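Local coordinates for endoglucanase (Bacillus akibai, PDB 1UWW), which hydrolyses internal beta-1,4-glucosidic linkages of cellulose and related glucans, and is seen here in its family 28 carbohydrate-binding module, specific for non-crystalline cellulose, at residues T127-F130 and D131-E134; A136-N140 and G141-Y145; Q112-T115 and N116-V120. One frame throughout, in Å; residues are numbered along the deposited sequence.

Contact 1. Residues T127-F130 and D131-E134; sequences TINF and DELE
N129 meets the chain that follows it with two oxygens, one from its side chain and one from its backbone. OD1 of N129 accepts the amide N of D131 at 3.0 Å, closing an Asx turn; the donor is tilted 27° from the plane of the side-chain carbonyl. The backbone O of N129 accepts the amide N of E132, also at 3.0 Å, and this closes a type I beta turn with F130 and D131 at its corners. Asparagine suits the place because its short amide can fold back on the next peptides. A chi1 of -168° sets CG opposite the backbone N, beside the carbonyl carbon, so that OD1 turns toward the D131 amide. The same pose lets CG of N129 pack on CG of E132 at 3.7 Å.

On the buried side, CG of L133 rests on the backbone O of F130 at 3.5 Å. CD2 of L133 makes a looser approach to the edge of the F130 ring, 4.4 Å from CD1 of F130. Further out, F130 packs on L95 and M105.

The second subunit covers the polar side: ND2 of N129 donates to OD1 of its counterpart N129 there, so OD1 serves both the local turn and the partner chain, and OE2 of E132 accepts G103 N of that subunit. D131 and E132 each bring a carboxylate close to the other residue in the second subunit; such close carboxylates would probably raise the pKa of one of them, partly offset at E132 by the N-H of G103 of the second subunit.

Contact 2. Residues A136-N140 and G141-Y145; sequences ANQVN and GLYHY. Unlike the reference sequence in segment 136-140: A136 (reference Pro).
The side chain of Q138 runs alongside that of Y143, the two residues forming a non-hydrogen-bonded antiparallel pair one step back from the turn of a tight hairpin. CB of Q138 packs on CD2 of Y143 at 3.6 Å, and NE2 of Q138 sits 3.3 Å from CE2 of Y143, with amide and ring planes 49° apart. The extended glutamine also reaches the turn, where its OE1 accepts the amide N of G141 at 3.2 Å. A chi1 of 78° wedges CG of Q138 between the two backbone branches and directs the chain alongside Y143 and on to the turn.

The close-packed part continues in the backbone. V139 and L142 exchange bonds in both directions, closing a type I' turn, whose positive phi angles suit N140 and G141; farther from the turn, N137 O receives H144 N at 2.9 Å. CB of A136, a residue that is proline in the reference sequence, approaches OH of Y145 at 3.5 Å and the edge of the Y143 ring.

Beyond that last direct bond, water carries the pairing on. One molecule joins N137 N to H144 O, and another joins ND2 of N137 to that same oxygen, so the asparagine's ND2 is engaged through water at this exposed margin.

Strand 138-139 is the outermost of its sheet, while strand 142-150 pairs on its other side with strand 88-97. There H144 stacks on Y94 and its NE2 bonds to D92, a calcium ligand together with E146.

Contact 3. Residues Q112-T115 and N116-V120; sequences QPPT and NGYWV
P114 and Y118, with P113 and V120 beside them, give this loop its apolar contacts. The CA of P114 stands over one face of the Y118 ring, 3.8 Å from its centroid and 16° off the ring normal, a CH-pi contact. Proline does well here: its rigid ring holds CA and CB together as one C-H surface against the tyrosine, CB touching CE2 of Y118 at 3.7 Å. A chi1 of -58° turns the Y118 ring back over P114, the two side chains crossing at about a right angle. On the buried side of the loop, CD of P113 packs against CG2 of V120 at 3.9 Å.

Among the polar contacts, the backbone O of P113 is the hub. It accepts the amide N of N116 and the amide N of Y118, each at 3.0 Å, from opposite faces of its carbonyl plane. One side chain adds a third bond: NE2 of Q112 donates to the backbone O of Y118 at 2.9 Å, nearly straight at 163°. The acceptor lies in the glutamine amide plane and the donor in that of the carbonyl. The glutamine passes close beside Y118 O, CB and CG included, so its NE2 can donate there while OE1 accepts from N165. Next to it, W119 O accepts ND2 of N156 of the second subunit.

The bond to N116 closes a type I turn from P113, with P114 at the corner where proline's fixed phi fits. A type I' turn from N116 to W119 follows, with G117 and Y118 in left-handed conformation. Here the two turns, sharing N116, connect the antiparallel neighbours 104-111 and 120-129 of the beta-jelly roll.

Along the chain the order is contact 3, contact 1, contact 2, all in one carbohydrate-binding module. Strand 120-129 starts at contact 3 and ends at contact 1, whose centres lie about 33 Å apart on opposite sides of the chain's centre. After contact 1 the chain passes to the other sheet, where contact 2 forms the hairpin of strands 138-139 and 142-150. Centres of contacts 1 and 2 are about 11 Å apart, and they touch: CD2 of L133 lies 3.3 Å from OH of Y145. Together they link the two sheets along one edge of the sandwich, while regions at both ends of edge strand 120-129 reach the second subunit.

Contact 1. Residues T127-F130 and D131-E134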
loop_
_atom_site.group_PDB
_atom_site.type_symbol
_atom_site.label_atom_id
_atom_site.label_comp_id
_atom_site.label_asym_id
_atom_site.label_seq_id
_atom_site.Cartn_x
_atom_site.Cartn_y
_atom_site.Cartn_z
ATOM N N THR A 127 -5.722 4.482 1.630
ATOM C CA THR A 127 -6.704 3.876 0.751
ATOM C C THR A 127 -8.055 4.583 0.894
ATOM O O THR A 127 -8.542 4.795 2.024
ATOM C CB THR A 127 -6.814 2.372 1.062
ATOM O OG1 THR A 127 -5.554 1.742 0.834
ATOM C CG2 THR A 127 -7.837 1.678 0.150
ATOM N N ILE A 128 -8.645 4.942 -0.241
ATOM C CA ILE A 128 -9.989 5.484 -0.318
ATOM C C ILE A 128 -10.896 4.426 -0.910
ATOM O O ILE A 128 -10.633 3.925 -1.999
ATOM C CB ILE A 128 -9.988 6.717 -1.231
ATOM C CG1 ILE A 128 -9.183 7.824 -0.545
ATOM C CG2 ILE A 128 -11.412 7.181 -1.516
ATOM C CD1 ILE A 128 -9.023 9.037 -1.324
ATOM N N ASN A 129 -11.961 4.099 -0.206
ATOM C CA ASN A 129 -12.869 3.025 -0.596
ATOM C C ASN A 129 -14.128 3.638 -1.218
ATOM O O ASN A 129 -14.913 4.308 -0.536
ATOM C CB ASN A 129 -13.200 2.185 0.637
ATOM C CG ASN A 129 -13.893 0.900 0.299
ATOM O OD1 ASN A 129 -14.618 0.819 -0.698
ATOM N ND2 ASN A 129 -13.677 -0.119 1.115
ATOM N N PHE A 130 -14.328 3.427 -2.517
ATOM C CA PHE A 130 -15.481 4.045 -3.211
ATOM C C PHE A 130 -16.807 3.451 -2.777
ATOM O O PHE A 130 -17.869 4.048 -3.012
ATOM C CB PHE A 130 -15.309 3.991 -4.725
ATOM C CG PHE A 130 -14.112 4.784 -5.223
ATOM C CD1 PHE A 130 -14.031 6.153 -4.973
ATOM C CD2 PHE A 130 -13.088 4.196 -5.890
ATOM C CE1 PHE A 130 -12.936 6.892 -5.413
ATOM C CE2 PHE A 130 -12.005 4.938 -6.342
ATOM C CZ PHE A 130 -11.943 6.295 -6.091
ATOM N N ASP A 131 -16.774 2.311 -2.101
ATOM C CA ASP A 131 -18.006 1.750 -1.575
ATOM C C ASP A 131 -18.433 2.423 -0.299
ATOM O O ASP A 131 -19.537 2.161 0.204
ATOM C CB ASP A 131 -17.848 0.255 -1.316
ATOM C CG ASP A 131 -17.604 -0.510 -2.572
ATOM O OD1 ASP A 131 -18.284 -0.225 -3.599
ATOM O OD2 ASP A 131 -16.717 -1.379 -2.649
ATOM N N GLU A 132 -17.569 3.277 0.247
ATOM C CA GLU A 132 -17.836 3.960 1.497
ATOM C C GLU A 132 -18.068 5.477 1.298
ATOM O O GLU A 132 -17.938 6.240 2.257
ATOM C CB GLU A 132 -16.676 3.733 2.484
ATOM C CG GLU A 132 -16.294 2.272 2.722
ATOM C CD GLU A 132 -17.122 1.606 3.766
ATOM O OE1 GLU A 132 -17.916 2.293 4.468
ATOM O OE2 GLU A 132 -16.980 0.374 3.880
ATOM N N LEU A 133 -18.393 5.931 0.088
ATOM C CA LEU A 133 -18.631 7.376 -0.142
ATOM C C LEU A 133 -19.753 8.006 0.696
ATOM O O LEU A 133 -19.696 9.193 1.061
ATOM C CB LEU A 133 -18.887 7.643 -1.626
ATOM C CG LEU A 133 -17.699 7.465 -2.557
ATOM C CD1 LEU A 133 -18.129 7.633 -3.996
ATOM C CD2 LEU A 133 -16.595 8.440 -2.217
ATOM N N GLU A 134 -20.761 7.222 1.014
ATOM C CA GLU A 134 -21.908 7.711 1.777
ATOM C C GLU A 134 -21.496 8.076 3.216
ATOM O O GLU A 134 -22.160 8.897 3.855
ATOM C CB GLU A 134 -23.023 6.652 1.740
ATOM C CG GLU A 134 -22.599 5.278 2.251
ATOM C CD GLU A 134 -22.036 4.325 1.188
ATOM O OE1 GLU A 134 -21.607 4.761 0.080
ATOM O OE2 GLU A 134 -22.016 3.110 1.477
#

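Contact 2. Residues A136-N140 and G141-Y145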
loop_
_atom_site.group_PDB
_atom_site.type_symbol
_atom_site.label_atom_id
_atom_site.label_comp_id
_atom_site.label_asym_id
_atom_site.label_seq_id
_atom_site.Cartn_x
_atom_site.Cartn_y
_atom_site.Cartn_z
ATOM N N ALA A 136 -18.265 9.286 3.875
ATOM C CA ALA A 136 -17.189 10.266 3.753
ATOM C C ALA A 136 -17.704 11.673 3.981
ATOM O O ALA A 136 -18.874 11.954 3.762
ATOM C CB ALA A 136 -16.541 10.175 2.353
ATOM N N ASN A 137 -16.815 12.561 4.401
ATOM C CA ASN A 137 -17.150 13.971 4.473
ATOM C C ASN A 137 -17.367 14.541 3.092
ATOM O O ASN A 137 -16.523 14.387 2.234
ATOM C CB ASN A 137 -16.046 14.729 5.179
ATOM C CG ASN A 137 -16.013 14.432 6.649
ATOM O OD1 ASN A 137 -17.060 14.244 7.282
ATOM N ND2 ASN A 137 -14.817 14.359 7.205
ATOM N N GLN A 138 -18.504 15.191 2.876
ATOM C CA GLN A 138 -18.823 15.773 1.590
ATOM C C GLN A 138 -19.751 16.965 1.705
ATOM O O GLN A 138 -20.546 17.068 2.646
ATOM C CB GLN A 138 -19.469 14.728 0.679
ATOM C CG GLN A 138 -20.923 14.463 0.974
ATOM C CD GLN A 138 -21.692 13.935 -0.236
ATOM O OE1 GLN A 138 -21.990 14.674 -1.176
ATOM N NE2 GLN A 138 -22.035 12.672 -0.193
ATOM N N VAL A 139 -19.656 17.846 0.724
ATOM C CA VAL A 139 -20.626 18.923 0.550
ATOM C C VAL A 139 -20.945 19.011 -0.926
ATOM O O VAL A 139 -20.064 19.202 -1.747
ATOM C CB VAL A 139 -20.081 20.270 1.062
ATOM C CG1 VAL A 139 -21.139 21.375 0.870
ATOM C CG2 VAL A 139 -19.676 20.171 2.529
ATOM N N ASN A 140 -22.223 18.832 -1.263
ATOM C CA ASN A 140 -22.705 18.968 -2.632
ATOM C C ASN A 140 -21.849 18.239 -3.682
ATOM O O ASN A 140 -21.508 18.803 -4.724
ATOM C CB ASN A 140 -22.866 20.449 -3.001
ATOM C CG ASN A 140 -24.005 21.141 -2.239
ATOM O OD1 ASN A 140 -24.093 22.367 -2.240
ATOM N ND2 ASN A 140 -24.867 20.365 -1.594
ATOM N N GLY A 141 -21.540 16.983 -3.389
ATOM C CA GLY A 141 -20.846 16.116 -4.318
ATOM C C GLY A 141 -19.334 16.219 -4.321
ATOM O O GLY A 141 -18.693 15.533 -5.119
ATOM N N LEU A 142 -18.765 17.062 -3.459
ATOM C CA LEU A 142 -17.316 17.135 -3.303
ATOM C C LEU A 142 -16.934 16.414 -2.026
ATOM O O LEU A 142 -17.343 16.807 -0.926
ATOM C CB LEU A 142 -16.870 18.578 -3.204
ATOM C CG LEU A 142 -15.357 18.756 -3.215
ATOM C CD1 LEU A 142 -14.793 18.487 -4.591
ATOM C CD2 LEU A 142 -15.053 20.165 -2.771
ATOM N N TYR A 143 -16.171 15.343 -2.169
ATOM C CA TYR A 143 -15.759 14.506 -1.043
ATOM C C TYR A 143 -14.361 14.923 -0.583
ATOM O O TYR A 143 -13.481 15.068 -1.410
ATOM C CB TYR A 143 -15.734 13.033 -1.483
ATOM C CG TYR A 143 -17.092 12.501 -1.879
ATOM C CD1 TYR A 143 -17.552 12.633 -3.176
ATOM C CD2 TYR A 143 -17.929 11.896 -0.951
ATOM C CE1 TYR A 143 -18.810 12.148 -3.540
ATOM C CE2 TYR A 143 -19.166 11.414 -1.321
ATOM C CZ TYR A 143 -19.587 11.559 -2.606
ATOM O OH TYR A 143 -20.828 11.109 -3.000
ATOM N N HIS A 144 -14.161 15.080 0.717
ATOM C CA HIS A 144 -12.915 15.592 1.303
ATOM C C HIS A 144 -12.260 14.539 2.168
ATOM O O HIS A 144 -12.844 14.063 3.125
ATOM C CB HIS A 144 -13.231 16.837 2.134
ATOM C CG HIS A 144 -12.041 17.479 2.771
ATOM N ND1 HIS A 144 -12.204 18.480 3.707
ATOM C CD2 HIS A 144 -10.709 17.349 2.578
ATOM C CE1 HIS A 144 -11.012 18.894 4.113
ATOM N NE2 HIS A 144 -10.083 18.243 3.430
ATOM N N TYR A 145 -11.032 14.189 1.803
ATOM C CA TYR A 145 -10.190 13.284 2.577
ATOM C C TYR A 145 -8.969 14.034 3.094
ATOM O O TYR A 145 -8.339 14.798 2.388
ATOM C CB TYR A 145 -9.726 12.109 1.708
ATOM C CG TYR A 145 -10.861 11.292 1.220
ATOM C CD1 TYR A 145 -11.531 11.641 0.044
ATOM C CD2 TYR A 145 -11.356 10.225 1.962
ATOM C CE1 TYR A 145 -12.624 10.936 -0.405
ATOM C CE2 TYR A 145 -12.485 9.515 1.509
ATOM C CZ TYR A 145 -13.085 9.886 0.350
ATOM O OH TYR A 145 -14.176 9.162 -0.081
HETATM O O HOH W 1 -13.984 11.753 4.290
HETATM O O HOH W 2 -12.451 15.304 5.802
#

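Contact 3. Residues Q112-T115 and N116-V120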
loop_
_atom_site.group_PDB
_atom_site.type_symbol
_atom_site.label_atom_id
_atom_site.label_comp_id
_atom_site.label_asym_id
_atom_site.label_seq_id
_atom_site.Cartn_x
_atom_site.Cartn_y
_atom_site.Cartn_z
ATOM N N GLN A 112 12.974 10.037 -3.882
ATOM C CA GLN A 112 14.100 9.475 -4.624
ATOM C C GLN A 112 15.468 10.035 -4.174
ATOM O O GLN A 112 16.187 10.655 -4.972
ATOM C CB GLN A 112 13.865 9.707 -6.118
ATOM C CG GLN A 112 12.549 9.165 -6.640
ATOM C CD GLN A 112 12.575 9.001 -8.134
ATOM O OE1 GLN A 112 12.070 9.840 -8.862
ATOM N NE2 GLN A 112 13.201 7.931 -8.596
ATOM N N PRO A 113 15.860 9.775 -2.930
ATOM C CA PRO A 113 17.173 10.217 -2.430
ATOM C C PRO A 113 18.315 9.516 -3.190
ATOM O O PRO A 113 18.353 8.299 -3.193
ATOM C CB PRO A 113 17.187 9.764 -0.965
ATOM C CG PRO A 113 16.117 8.706 -0.873
ATOM C CD PRO A 113 15.122 8.995 -1.928
ATOM N N PRO A 114 19.222 10.263 -3.819
ATOM C CA PRO A 114 20.388 9.624 -4.464
ATOM C C PRO A 114 21.221 8.758 -3.519
ATOM O O PRO A 114 21.876 7.832 -3.987
ATOM C CB PRO A 114 21.204 10.817 -4.969
ATOM C CG PRO A 114 20.218 11.875 -5.167
ATOM C CD PRO A 114 19.203 11.719 -4.031
ATOM N N THR A 115 21.191 9.034 -2.221
ATOM C CA THR A 115 21.918 8.200 -1.253
ATOM C C THR A 115 21.225 6.885 -0.895
ATOM O O THR A 115 21.835 6.045 -0.215
ATOM C CB THR A 115 22.189 8.965 0.050
ATOM O OG1 THR A 115 20.952 9.436 0.611
ATOM C CG2 THR A 115 23.013 10.199 -0.196
ATOM N N ASN A 116 19.950 6.712 -1.266
ATOM C CA ASN A 116 19.266 5.419 -1.117
ATOM C C ASN A 116 18.664 4.872 -2.397
ATOM O O ASN A 116 17.471 4.555 -2.459
ATOM C CB ASN A 116 18.170 5.443 -0.033
ATOM C CG ASN A 116 17.913 4.047 0.564
ATOM O OD1 ASN A 116 18.646 3.602 1.464
ATOM N ND2 ASN A 116 16.903 3.339 0.042
ATOM N N GLY A 117 19.474 4.747 -3.436
ATOM C CA GLY A 117 19.043 4.048 -4.631
ATOM C C GLY A 117 17.932 4.742 -5.401
ATOM O O GLY A 117 17.271 4.117 -6.238
ATOM N N TYR A 118 17.724 6.035 -5.124
ATOM C CA TYR A 118 16.699 6.840 -5.786
ATOM C C TYR A 118 15.277 6.280 -5.576
ATOM O O TYR A 118 14.398 6.464 -6.409
ATOM C CB TYR A 118 16.985 6.994 -7.307
ATOM C CG TYR A 118 18.326 7.611 -7.620
ATOM C CD1 TYR A 118 19.469 6.819 -7.724
ATOM C CD2 TYR A 118 18.455 8.976 -7.797
ATOM C CE1 TYR A 118 20.704 7.381 -7.996
ATOM C CE2 TYR A 118 19.694 9.546 -8.083
ATOM C CZ TYR A 118 20.808 8.740 -8.162
ATOM O OH TYR A 118 22.034 9.301 -8.440
ATOM N N TRP A 119 15.029 5.614 -4.460
ATOM C CA TRP A 119 13.694 5.070 -4.200
ATOM C C TRP A 119 13.568 4.697 -2.750
ATOM O O TRP A 119 14.206 3.748 -2.279
ATOM C CB TRP A 119 13.393 3.817 -5.056
ATOM C CG TRP A 119 11.962 3.423 -4.995
ATOM C CD1 TRP A 119 11.344 2.656 -4.038
ATOM C CD2 TRP A 119 10.958 3.786 -5.921
ATOM N NE1 TRP A 119 10.005 2.564 -4.317
ATOM C CE2 TRP A 119 9.735 3.234 -5.478
ATOM C CE3 TRP A 119 10.957 4.542 -7.091
ATOM C CZ2 TRP A 119 8.534 3.387 -6.184
ATOM C CZ3 TRP A 119 9.773 4.694 -7.782
ATOM C CH2 TRP A 119 8.576 4.126 -7.327
ATOM N N VAL A 120 12.753 5.453 -2.022
ATOM C CA VAL A 120 12.235 5.046 -0.728
ATOM C C VAL A 120 10.738 5.310 -0.756
ATOM O O VAL A 120 10.264 6.223 -1.408
ATOM C CB VAL A 120 12.906 5.766 0.462
ATOM C CG1 VAL A 120 14.400 5.502 0.505
ATOM C CG2 VAL A 120 12.614 7.246 0.471
#